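Local coordinates for protein OBCA, Oxalate Biosynthetic Component A (Burkholderia glumae, PDB 4NNB) that pairs a family-specific N-terminal domain with a TIM-barrel domain in which a magnesium ion and an oxaloacetate ion are bound, at residues Trp119-Ser124 and Arg484-Val489; Val480-Ala483 and Val489-Ala492; Tyr138-Ser143 and Leu148-Glu153; Ser408-Asp413 and His419-Glu424. All blocks are in the same frame, centred on the assembly; numbering follows the deposited sequence.

Contact 1: Trp119-Ser124 and Arg484-Val489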
loop_
_atom_site.group_PDB
_atom_site.type_symbol
_atom_site.label_atom_id
_atom_site.label_comp_id
_atom_site.label_asym_id
_atom_site.label_seq_id
_atom_site.Cartn_x
_atom_site.Cartn_y
_atom_site.Cartn_z
ATOM N N TRP A 119 0.817 -0.405 -30.126
ATOM C CA TRP A 119 -0.407 -1.161 -29.872
ATOM C C TRP A 119 -1.252 -0.478 -28.813
ATOM O O TRP A 119 -2.468 -0.344 -28.959
ATOM C CB TRP A 119 -0.104 -2.579 -29.405
ATOM C CG TRP A 119 0.455 -3.464 -30.448
ATOM C CD1 TRP A 119 0.924 -3.095 -31.682
ATOM C CD2 TRP A 119 0.620 -4.878 -30.362
ATOM N NE1 TRP A 119 1.372 -4.198 -32.358
ATOM C CE2 TRP A 119 1.201 -5.303 -31.571
ATOM C CE3 TRP A 119 0.345 -5.825 -29.372
ATOM C CZ2 TRP A 119 1.504 -6.638 -31.818
ATOM C CZ3 TRP A 119 0.644 -7.147 -29.622
ATOM C CH2 TRP A 119 1.215 -7.543 -30.838
ATOM N N LEU A 120 -0.596 -0.046 -27.740
ATOM C CA LEU A 120 -1.291 0.570 -26.621
ATOM C C LEU A 120 -1.717 1.977 -26.997
ATOM O O LEU A 120 -2.708 2.496 -26.488
ATOM C CB LEU A 120 -0.374 0.616 -25.390
ATOM C CG LEU A 120 -0.067 -0.718 -24.698
ATOM C CD1 LEU A 120 1.169 -0.600 -23.803
ATOM C CD2 LEU A 120 -1.253 -1.144 -23.876
ATOM N N ALA A 121 -0.956 2.594 -27.891
ATOM C CA ALA A 121 -1.225 3.976 -28.285
ATOM C C ALA A 121 -2.460 4.054 -29.174
ATOM O O ALA A 121 -3.027 5.128 -29.369
ATOM C CB ALA A 121 -0.013 4.584 -28.983
ATOM N N ALA A 122 -2.867 2.903 -29.702
ATOM C CA ALA A 122 -4.058 2.781 -30.531
ATOM C C ALA A 122 -5.340 2.853 -29.700
ATOM O O ALA A 122 -6.446 2.844 -30.247
ATOM C CB ALA A 122 -4.010 1.476 -31.318
ATOM N N LEU A 123 -5.194 2.929 -28.378
ATOM C CA LEU A 123 -6.348 2.871 -27.501
ATOM C C LEU A 123 -6.563 4.172 -26.748
ATOM O O LEU A 123 -5.673 5.018 -26.675
ATOM C CB LEU A 123 -6.184 1.726 -26.499
ATOM C CG LEU A 123 -5.758 0.406 -27.132
ATOM C CD1 LEU A 123 -5.403 -0.617 -26.067
ATOM C CD2 LEU A 123 -6.889 -0.109 -28.005
ATOM N N SER A 124 -7.756 4.315 -26.182
ATOM C CA SER A 124 -8.039 5.397 -25.258
ATOM C C SER A 124 -7.102 5.283 -24.063
ATOM O O SER A 124 -6.651 4.178 -23.724
ATOM C CB SER A 124 -9.472 5.293 -24.770
ATOM O OG SER A 124 -9.686 4.064 -24.106
ATOM N N ARG A 484 6.644 7.340 -20.245
ATOM C CA ARG A 484 7.057 6.543 -21.400
ATOM C C ARG A 484 5.934 5.675 -21.955
ATOM O O ARG A 484 5.899 5.377 -23.156
ATOM C CB ARG A 484 8.245 5.655 -21.029
ATOM C CG ARG A 484 9.456 6.413 -20.504
ATOM C CD ARG A 484 10.522 5.462 -19.988
ATOM N NE ARG A 484 10.023 4.599 -18.912
ATOM C CZ ARG A 484 10.763 3.702 -18.262
ATOM N NH1 ARG A 484 12.044 3.552 -18.558
ATOM N NH2 ARG A 484 10.219 2.950 -17.316
ATOM N N VAL A 485 5.021 5.252 -21.083
ATOM C CA VAL A 485 4.020 4.257 -21.472
ATOM C C VAL A 485 2.673 4.926 -21.723
ATOM O O VAL A 485 2.296 5.855 -21.000
ATOM C CB VAL A 485 3.920 3.104 -20.420
ATOM C CG1 VAL A 485 3.162 3.558 -19.165
ATOM C CG2 VAL A 485 3.280 1.860 -21.026
ATOM N N PRO A 486 1.966 4.502 -22.788
ATOM C CA PRO A 486 0.628 5.063 -23.003
ATOM C C PRO A 486 -0.250 4.835 -21.780
ATOM O O PRO A 486 -0.148 3.782 -21.131
ATOM C CB PRO A 486 0.102 4.265 -24.202
ATOM C CG PRO A 486 1.344 3.938 -24.986
ATOM C CD PRO A 486 2.424 3.695 -23.937
ATOM N N GLY A 487 -1.090 5.813 -21.464
ATOM C CA GLY A 487 -1.874 5.775 -20.241
ATOM C C GLY A 487 -1.147 6.413 -19.063
ATOM O O GLY A 487 -1.775 6.898 -18.123
ATOM N N GLY A 488 0.183 6.381 -19.105
ATOM C CA GLY A 488 1.024 7.095 -18.154
ATOM C C GLY A 488 1.170 6.541 -16.737
ATOM O O GLY A 488 1.847 7.165 -15.908
ATOM N N VAL A 489 0.540 5.399 -16.450
ATOM C CA VAL A 489 0.569 4.804 -15.106
ATOM C C VAL A 489 0.883 3.306 -15.164
ATOM O O VAL A 489 0.480 2.623 -16.104
ATOM C CB VAL A 489 -0.784 5.011 -14.369
ATOM C CG1 VAL A 489 -0.768 4.368 -12.950
ATOM C CG2 VAL A 489 -1.121 6.496 -14.271
#
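Leu120, near the end of the short helix 117-121, rests against Pro486 at the corner of a type II beta turn. The turn runs from Val485 to Gly488, with Pro486 and Gly487 at its two central positions, and is closed by the backbone bond from Gly488 N to Val485 O at 2.9 Å. Starting at its root, Leu120 CB lies against the pyrrolidine ring, 3.8 Å from Pro486 CG and nearly as close to Pro486 CB. From there CG leaves beside the backbone N, anti to the carbonyl carbon (chi1 -71°), which carries the branch past the proline to the residue before it. At the tip, CD1 approaches Val485 CG2 at 4.3 Å, a looser apolar contact. Pro486 CG also faces the helix backbone, 3.9 Å from Ala121 N, with the Ala121 methyl at the outer margin of the patch. The side chains meet through apolar atoms, and the contact joins the N-terminal domain to the loop between strands 479-481 and 489-491. Beneath it, Leu120 and Val485 both pack on Val132 of helix 125-137 and on Leu148 of strand 148-149, while Arg129 of the same helix holds Gly487 O.

Contact 2: Val480-Ala483 and Val489-Ala492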
loop_
_atom_site.group_PDB
_atom_site.type_symbol
_atom_site.label_atom_id
_atom_site.label_comp_id
_atom_site.label_asym_id
_atom_site.label_seq_id
_atom_site.Cartn_x
_atom_site.Cartn_y
_atom_site.Cartn_z
ATOM N N VAL A 480 3.153 3.926 -9.936
ATOM C CA VAL A 480 3.949 5.118 -10.196
ATOM C C VAL A 480 3.481 5.719 -11.521
ATOM O O VAL A 480 2.883 5.025 -12.360
ATOM C CB VAL A 480 5.464 4.827 -10.304
ATOM C CG1 VAL A 480 6.055 4.425 -8.963
ATOM C CG2 VAL A 480 5.733 3.759 -11.382
ATOM N N ASN A 481 3.733 7.007 -11.705
ATOM C CA ASN A 481 3.612 7.600 -13.030
ATOM C C ASN A 481 4.797 7.171 -13.892
ATOM O O ASN A 481 5.896 6.952 -13.379
ATOM C CB ASN A 481 3.549 9.127 -12.942
ATOM C CG ASN A 481 2.252 9.615 -12.333
ATOM O OD1 ASN A 481 1.191 9.049 -12.581
ATOM N ND2 ASN A 481 2.328 10.657 -11.528
ATOM N N ASP A 482 4.570 7.052 -15.200
ATOM C CA ASP A 482 5.635 6.703 -16.137
ATOM C C ASP A 482 5.236 7.256 -17.497
ATOM O O ASP A 482 4.441 6.645 -18.202
ATOM C CB ASP A 482 5.818 5.181 -16.214
ATOM C CG ASP A 482 7.047 4.772 -17.025
ATOM O OD1 ASP A 482 7.551 5.588 -17.830
ATOM O OD2 ASP A 482 7.512 3.621 -16.867
ATOM N N ALA A 483 5.788 8.417 -17.850
ATOM C CA ALA A 483 5.419 9.114 -19.086
ATOM C C ALA A 483 5.758 8.327 -20.362
ATOM O O ALA A 483 5.217 8.609 -21.430
ATOM C CB ALA A 483 6.058 10.505 -19.122
ATOM N N VAL A 489 0.540 5.399 -16.450
ATOM C CA VAL A 489 0.569 4.804 -15.106
ATOM C C VAL A 489 0.883 3.306 -15.164
ATOM O O VAL A 489 0.480 2.623 -16.104
ATOM C CB VAL A 489 -0.784 5.011 -14.369
ATOM C CG1 VAL A 489 -0.768 4.368 -12.950
ATOM C CG2 VAL A 489 -1.121 6.496 -14.271
ATOM N N ARG A 490 1.611 2.801 -14.169
ATOM C CA ARG A 490 1.918 1.374 -14.073
ATOM C C ARG A 490 2.160 0.986 -12.614
ATOM O O ARG A 490 2.271 1.855 -11.750
ATOM C CB ARG A 490 3.171 1.036 -14.879
ATOM C CG ARG A 490 4.419 1.815 -14.422
ATOM C CD ARG A 490 5.694 1.166 -14.950
ATOM N NE ARG A 490 6.885 2.005 -14.816
ATOM C CZ ARG A 490 7.677 2.007 -13.748
ATOM N NH1 ARG A 490 7.397 1.217 -12.716
ATOM N NH2 ARG A 490 8.737 2.802 -13.701
ATOM N N LYS A 491 2.250 -0.316 -12.354
ATOM C CA LYS A 491 2.616 -0.813 -11.032
ATOM C C LYS A 491 4.055 -0.428 -10.728
ATOM O O LYS A 491 4.943 -0.535 -11.591
ATOM C CB LYS A 491 2.426 -2.336 -10.953
ATOM C CG LYS A 491 0.950 -2.765 -10.857
ATOM C CD LYS A 491 0.351 -2.353 -9.497
ATOM C CE LYS A 491 -1.168 -2.409 -9.449
ATOM N NZ LYS A 491 -1.719 -3.765 -9.167
ATOM N N ALA A 492 4.283 0.067 -9.516
ATOM C CA ALA A 492 5.637 0.394 -9.078
ATOM C C ALA A 492 6.498 -0.871 -9.024
ATOM O O ALA A 492 5.985 -1.956 -8.743
ATOM C CB ALA A 492 5.601 1.062 -7.699
#
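Val480 and Arg490 form an antiparallel hydrogen-bonded pair, Val480 N to Arg490 O at 2.9 Å and Arg490 N to Val480 O at 3.1 Å, followed toward the turn by the non-hydrogen-bonded pair Asn481 and Val489. These are the two strands of a beta hairpin, 479-481 and 489-491. On the face bearing Val480 and Arg490, the arginine chain runs extended from CG to NE and brings its flat end beside Asp482. The salt bridge there is practically straight: Arg490 NE donates its N-H to Asp482 OD2 over 2.7 Å at 179°, the acceptor lying in the guanidinium plane and using its anti lone pair. Carboxylate and guanidinium are nonetheless turned 78° against each other, so the pair meets through one N-H and not as a flat two-pronged clasp. Arg484 is a second partner of the same oxygen. Arg490 NH1 bonds to Lys491 O at 3.2 Å and Arg490 NH2 pairs with Glu497, which together with NE fixes the rotation of the guanidinium. One of its faces carries a methyl, Val480 CG2, 3.3 Å from Arg490 NH1; the other methyl of this valine, CG1, meets Ala492 CB at 3.6 Å.

Contact 3: Tyr138-Ser143 and Leu148-Glu153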
loop_
_atom_site.group_PDB
_atom_site.type_symbol
_atom_site.label_atom_id
_atom_site.label_comp_id
_atom_site.label_asym_id
_atom_site.label_seq_id
_atom_site.Cartn_x
_atom_site.Cartn_y
_atom_site.Cartn_z
ATOM N N TYR A 138 1.155 -8.454 -13.397
ATOM C CA TYR A 138 1.637 -9.790 -13.716
ATOM C C TYR A 138 3.162 -9.832 -13.909
ATOM O O TYR A 138 3.701 -10.838 -14.362
ATOM C CB TYR A 138 0.946 -10.306 -14.981
ATOM C CG TYR A 138 -0.500 -10.726 -14.816
ATOM C CD1 TYR A 138 -1.062 -10.949 -13.563
ATOM C CD2 TYR A 138 -1.309 -10.899 -15.935
ATOM C CE1 TYR A 138 -2.394 -11.345 -13.443
ATOM C CE2 TYR A 138 -2.613 -11.281 -15.827
ATOM C CZ TYR A 138 -3.156 -11.511 -14.595
ATOM O OH TYR A 138 -4.470 -11.897 -14.525
ATOM N N GLY A 139 3.849 -8.735 -13.589
ATOM C CA GLY A 139 5.302 -8.705 -13.642
ATOM C C GLY A 139 5.915 -8.319 -14.979
ATOM O O GLY A 139 7.137 -8.409 -15.157
ATOM N N TRP A 140 5.087 -7.910 -15.936
ATOM C CA TRP A 140 5.640 -7.341 -17.170
ATOM C C TRP A 140 6.228 -5.995 -16.798
ATOM O O TRP A 140 5.789 -5.374 -15.830
ATOM C CB TRP A 140 4.552 -7.117 -18.224
ATOM C CG TRP A 140 3.912 -8.352 -18.792
ATOM C CD1 TRP A 140 3.349 -9.386 -18.094
ATOM C CD2 TRP A 140 3.698 -8.647 -20.186
ATOM N NE1 TRP A 140 2.819 -10.316 -18.970
ATOM C CE2 TRP A 140 3.025 -9.884 -20.255
ATOM C CE3 TRP A 140 4.027 -7.989 -21.376
ATOM C CZ2 TRP A 140 2.670 -10.479 -21.481
ATOM C CZ3 TRP A 140 3.673 -8.579 -22.592
ATOM C CH2 TRP A 140 3.001 -9.808 -22.631
ATOM N N ILE A 141 7.213 -5.528 -17.556
ATOM C CA ILE A 141 7.817 -4.234 -17.252
ATOM C C ILE A 141 7.793 -3.291 -18.448
ATOM O O ILE A 141 7.638 -3.724 -19.590
ATOM C CB ILE A 141 9.258 -4.384 -16.692
ATOM C CG1 ILE A 141 10.143 -5.178 -17.652
ATOM C CG2 ILE A 141 9.225 -5.094 -15.329
ATOM C CD1 ILE A 141 11.019 -4.326 -18.541
ATOM N N VAL A 142 7.927 -1.999 -18.172
ATOM C CA VAL A 142 7.971 -0.994 -19.229
ATOM C C VAL A 142 9.420 -0.775 -19.666
ATOM O O VAL A 142 10.292 -0.550 -18.827
ATOM C CB VAL A 142 7.388 0.344 -18.741
ATOM C CG1 VAL A 142 7.606 1.434 -19.775
ATOM C CG2 VAL A 142 5.905 0.197 -18.394
ATOM N N SER A 143 9.690 -0.846 -20.967
ATOM C CA SER A 143 11.054 -0.590 -21.459
ATOM C C SER A 143 11.308 0.908 -21.665
ATOM O O SER A 143 10.388 1.721 -21.558
ATOM C CB SER A 143 11.297 -1.327 -22.777
ATOM O OG SER A 143 10.606 -0.682 -23.836
ATOM N N LEU A 148 5.726 -2.725 -23.394
ATOM C CA LEU A 148 5.636 -3.687 -22.296
ATOM C C LEU A 148 6.370 -4.967 -22.665
ATOM O O LEU A 148 6.201 -5.490 -23.771
ATOM C CB LEU A 148 4.192 -4.024 -21.957
ATOM C CG LEU A 148 3.252 -2.883 -21.602
ATOM C CD1 LEU A 148 1.889 -3.444 -21.201
ATOM C CD2 LEU A 148 3.839 -2.014 -20.498
ATOM N N LEU A 149 7.181 -5.469 -21.734
ATOM C CA LEU A 149 7.994 -6.658 -21.975
ATOM C C LEU A 149 7.810 -7.672 -20.853
ATOM O O LEU A 149 7.759 -7.298 -19.683
ATOM C CB LEU A 149 9.474 -6.266 -22.056
ATOM C CG LEU A 149 9.859 -5.186 -23.072
ATOM C CD1 LEU A 149 11.366 -5.030 -23.163
ATOM C CD2 LEU A 149 9.293 -5.524 -24.431
ATOM N N TRP A 150 7.720 -8.952 -21.204
ATOM C CA TRP A 150 7.817 -10.016 -20.206
ATOM C C TRP A 150 9.187 -10.655 -20.363
ATOM O O TRP A 150 9.496 -11.203 -21.414
ATOM C CB TRP A 150 6.705 -11.041 -20.406
ATOM C CG TRP A 150 6.786 -12.274 -19.539
ATOM C CD1 TRP A 150 6.996 -13.558 -19.958
ATOM C CD2 TRP A 150 6.622 -12.340 -18.112
ATOM N NE1 TRP A 150 6.975 -14.413 -18.883
ATOM C CE2 TRP A 150 6.750 -13.695 -17.741
ATOM C CE3 TRP A 150 6.390 -11.389 -17.118
ATOM C CZ2 TRP A 150 6.651 -14.120 -16.408
ATOM C CZ3 TRP A 150 6.294 -11.812 -15.797
ATOM C CH2 TRP A 150 6.415 -13.166 -15.455
ATOM N N GLU A 151 10.018 -10.554 -19.330
ATOM C CA GLU A 151 11.409 -10.985 -19.442
ATOM C C GLU A 151 11.671 -12.334 -18.788
ATOM O O GLU A 151 12.673 -12.514 -18.094
ATOM C CB GLU A 151 12.337 -9.921 -18.861
ATOM C CG GLU A 151 12.175 -8.558 -19.531
ATOM C CD GLU A 151 13.236 -7.565 -19.102
ATOM O OE1 GLU A 151 13.503 -7.456 -17.888
ATOM O OE2 GLU A 151 13.802 -6.888 -19.984
ATOM N N HIS A 152 10.763 -13.277 -19.006
ATOM C CA HIS A 152 10.937 -14.632 -18.501
ATOM C C HIS A 152 10.443 -15.660 -19.510
ATOM O O HIS A 152 9.699 -15.338 -20.443
ATOM C CB HIS A 152 10.200 -14.820 -17.169
ATOM C CG HIS A 152 10.448 -13.726 -16.173
ATOM N ND1 HIS A 152 11.549 -13.706 -15.346
ATOM C CD2 HIS A 152 9.728 -12.618 -15.871
ATOM C CE1 HIS A 152 11.496 -12.632 -14.571
ATOM N NE2 HIS A 152 10.404 -11.958 -14.871
ATOM N N GLU A 153 10.855 -16.906 -19.307
ATOM C CA GLU A 153 10.494 -18.000 -20.202
ATOM C C GLU A 153 9.030 -18.404 -20.049
ATOM O O GLU A 153 8.230 -18.211 -20.966
ATOM C CB GLU A 153 11.404 -19.205 -19.957
ATOM C CG GLU A 153 12.537 -18.944 -18.961
ATOM C CD GLU A 153 12.069 -18.928 -17.513
ATOM O OE1 GLU A 153 11.168 -19.724 -17.165
ATOM O OE2 GLU A 153 12.604 -18.112 -16.727
HETATM O O HOH W 1 9.248 -9.076 -16.884
HETATM O O HOH W 2 8.973 -9.614 -13.322
#
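A beta hairpin brings Trp140 and Trp150 together at the open end of its two short strands, 141-142 and 148-149. The Trp150 methylene makes a CH-pi contact over the five-membered ring of Trp140, its CB 3.9 Å from the ring centroid and 16° off the normal. The indoles themselves meet obliquely, planes 37° apart. With CG anti to the backbone N (chi1 173°), the Trp150 ring extends toward the start of the other segment, where CZ3 comes 3.1 Å from Tyr138 O and Gly139 O lies at the ring edge. Gly139, with positive phi, is the C-prime residue of the Schellman motif ending helix 125-137, and its CA lies at the edge of the Trp150 ring, in plane. Trp140 NE1 is bonded to His157, and Trp150 NE1 to Arg154 O. Strand 148-149 is the middle one of a three-stranded antiparallel sheet in the N-terminal domain, between 114-115 and 141-142. In the hairpin, Ile141 and Leu149 form a hydrogen-bonded pair, Ile141 N to Leu149 O and Leu149 N to Ile141 O both 2.8 Å. Next to them, Val142 CG2 touches Leu148 CD2 at 3.7 Å, on the face turned to helix 125-137. On the face of Ile141 and Leu149, the Ile141 and Glu151 side chains cross at about a right angle, Ile141 CD1 4.0 Å from Glu151 CD. Where the strands part, a water bridges them, donating to Gly139 O and accepting from Glu151 N (3.0 Å).

Contact 4: Ser408-Asp413 and His419-Glu424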
loop_
_atom_site.group_PDB
_atom_site.type_symbol
_atom_site.label_atom_id
_atom_site.label_comp_id
_atom_site.label_asym_id
_atom_site.label_seq_id
_atom_site.Cartn_x
_atom_site.Cartn_y
_atom_site.Cartn_z
ATOM N N SER A 408 -11.231 13.916 -6.158
ATOM C CA SER A 408 -11.071 12.759 -7.035
ATOM C C SER A 408 -11.598 13.065 -8.442
ATOM O O SER A 408 -10.981 12.696 -9.445
ATOM C CB SER A 408 -11.782 11.532 -6.452
ATOM O OG SER A 408 -11.197 11.142 -5.217
ATOM N N SER A 409 -12.736 13.748 -8.502
ATOM C CA SER A 409 -13.313 14.174 -9.774
ATOM C C SER A 409 -12.364 15.095 -10.546
ATOM O O SER A 409 -12.121 14.898 -11.739
ATOM C CB SER A 409 -14.651 14.872 -9.531
ATOM O OG SER A 409 -15.155 15.429 -10.731
ATOM N N LEU A 410 -11.821 16.091 -9.854
ATOM C CA LEU A 410 -10.876 17.019 -10.456
ATOM C C LEU A 410 -9.601 16.336 -10.963
ATOM O O LEU A 410 -9.125 16.648 -12.065
ATOM C CB LEU A 410 -10.546 18.153 -9.485
ATOM C CG LEU A 410 -11.665 19.169 -9.248
ATOM C CD1 LEU A 410 -11.462 19.868 -7.924
ATOM C CD2 LEU A 410 -11.701 20.197 -10.368
ATOM N N LEU A 411 -9.050 15.408 -10.180
ATOM C CA LEU A 411 -7.850 14.681 -10.603
ATOM C C LEU A 411 -8.153 13.843 -11.850
ATOM O O LEU A 411 -7.286 13.632 -12.695
ATOM C CB LEU A 411 -7.285 13.811 -9.469
ATOM C CG LEU A 411 -6.607 14.549 -8.306
ATOM C CD1 LEU A 411 -6.267 13.615 -7.155
ATOM C CD2 LEU A 411 -5.357 15.301 -8.762
ATOM N N ALA A 412 -9.398 13.394 -11.970
ATOM C CA ALA A 412 -9.822 12.609 -13.126
ATOM C C ALA A 412 -9.888 13.435 -14.426
ATOM O O ALA A 412 -9.887 12.869 -15.520
ATOM C CB ALA A 412 -11.155 11.935 -12.848
ATOM N N ASP A 413 -9.943 14.761 -14.305
ATOM C CA ASP A 413 -9.966 15.637 -15.477
ATOM C C ASP A 413 -8.626 15.603 -16.197
ATOM O O ASP A 413 -8.569 15.721 -17.419
ATOM C CB ASP A 413 -10.265 17.087 -15.082
ATOM C CG ASP A 413 -11.697 17.301 -14.648
ATOM O OD1 ASP A 413 -12.580 16.495 -15.012
ATOM O OD2 ASP A 413 -11.940 18.302 -13.942
ATOM N N HIS A 419 -6.159 20.245 -11.519
ATOM C CA HIS A 419 -5.160 19.873 -10.529
ATOM C C HIS A 419 -5.015 20.996 -9.507
ATOM O O HIS A 419 -4.985 20.750 -8.299
ATOM C CB HIS A 419 -3.811 19.568 -11.185
ATOM C CG HIS A 419 -2.718 19.250 -10.207
ATOM N ND1 HIS A 419 -2.434 17.965 -9.795
ATOM C CD2 HIS A 419 -1.838 20.055 -9.567
ATOM C CE1 HIS A 419 -1.424 17.994 -8.942
ATOM N NE2 HIS A 419 -1.043 19.249 -8.788
ATOM N N ARG A 420 -4.949 22.234 -9.989
ATOM C CA ARG A 420 -4.763 23.365 -9.083
ATOM C C ARG A 420 -5.965 23.580 -8.154
ATOM O O ARG A 420 -5.784 23.897 -6.977
ATOM C CB ARG A 420 -4.371 24.640 -9.840
ATOM C CG ARG A 420 -2.863 24.875 -9.853
ATOM C CD ARG A 420 -2.475 26.183 -10.535
ATOM N NE ARG A 420 -2.291 26.023 -11.977
ATOM C CZ ARG A 420 -3.194 26.366 -12.890
ATOM N NH1 ARG A 420 -4.348 26.902 -12.515
ATOM N NH2 ARG A 420 -2.945 26.179 -14.178
ATOM N N ARG A 421 -7.179 23.389 -8.668
ATOM C CA ARG A 421 -8.364 23.452 -7.817
ATOM C C ARG A 421 -8.308 22.341 -6.762
ATOM O O ARG A 421 -8.606 22.576 -5.590
ATOM C CB ARG A 421 -9.669 23.367 -8.630
ATOM C CG ARG A 421 -9.919 24.568 -9.566
ATOM C CD ARG A 421 -11.420 24.869 -9.795
ATOM N NE ARG A 421 -12.139 23.832 -10.546
ATOM C CZ ARG A 421 -12.084 23.686 -11.869
ATOM N NH1 ARG A 421 -11.328 24.499 -12.601
ATOM N NH2 ARG A 421 -12.775 22.720 -12.465
ATOM N N ALA A 422 -7.899 21.142 -7.180
ATOM C CA ALA A 422 -7.810 19.999 -6.270
ATOM C C ALA A 422 -6.844 20.269 -5.112
ATOM O O ALA A 422 -7.181 20.017 -3.957
ATOM C CB ALA A 422 -7.411 18.739 -7.026
ATOM N N VAL A 423 -5.653 20.773 -5.427
ATOM C CA VAL A 423 -4.686 21.193 -4.418
ATOM C C VAL A 423 -5.285 22.199 -3.432
ATOM O O VAL A 423 -5.090 22.083 -2.220
ATOM C CB VAL A 423 -3.422 21.795 -5.065
ATOM C CG1 VAL A 423 -2.518 22.431 -4.015
ATOM C CG2 VAL A 423 -2.664 20.731 -5.839
ATOM N N GLU A 424 -6.020 23.174 -3.961
ATOM C CA GLU A 424 -6.661 24.204 -3.145
ATOM C C GLU A 424 -7.641 23.608 -2.130
ATOM O O GLU A 424 -7.634 23.981 -0.955
ATOM C CB GLU A 424 -7.383 25.221 -4.043
ATOM C CG GLU A 424 -8.167 26.289 -3.286
ATOM C CD GLU A 424 -8.680 27.407 -4.189
ATOM O OE1 GLU A 424 -8.996 28.496 -3.656
ATOM O OE2 GLU A 424 -8.766 27.198 -5.425
#
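Leu410 reaches across to the facing helix and fits against Arg421 and Ala422, its chain crossing that of Arg421 at about a right angle. At the root, Leu410 CB and Ala422 CB stand 4.0 Å apart. Further out the isobutyl fork divides its contacts. CD1 lies against Ala422 N at 3.9 Å and against the CB of Arg421, whereas CD2 meets the guanidinium obliquely, 3.5 Å from Arg421 NH2. A bend at chi3 (-67°) brings the guanidinium of Arg421 back to the tip of Leu410. Asp413 may steady this positive group electrostatically, although the charged atoms are not in contact; its carboxylate bonds to Ser418.

Leu411 takes the other flank of the small Ala422. Its CD2 approaches Ala422 CB at 4.4 Å and, slanting against the imidazole, His419 ND1 at 4.1 Å. The CB of His419 points away from the partner helix; the ring nevertheless reaches Leu411 while NE2 is bonded to Asp460. Leu457 packs on Leu411, His419 and Ala422 together, closing this flank. The segment axes approach to 8.4 Å and run nearly antiparallel, 157° apart, with an alanine at the interface. Helices 401-413 and 416-440, joined by a very short link, thus form an alpha-alpha hairpin, lying in the connection between the neighbouring parallel strands 373-378 and 444-449 of the TIM-barrel fold.

In the fold
Contacts 1, 2 and 3 form one continuous patch where the N-terminal domain meets the 479-491 hairpin. Contact 1 holds the turn of that hairpin and contact 2 its strands; they share Val489, and Gly488 O lies 2.8 Å from Asp482 N, a probable hydrogen bond. Contact 3 packs against both: Leu148 CG is 3.8 Å from Leu120 CD1, and Val142 CG2 is 3.6 Å from Arg490 CD. Contact 4 stands apart, its nearest atoms about 9 Å from contact 2 and about 20 Å from contact 3. None of the four supplies a residue to the magnesium and oxaloacetate site, although Glu475, a magnesium ligand, precedes Val480 by only five positions.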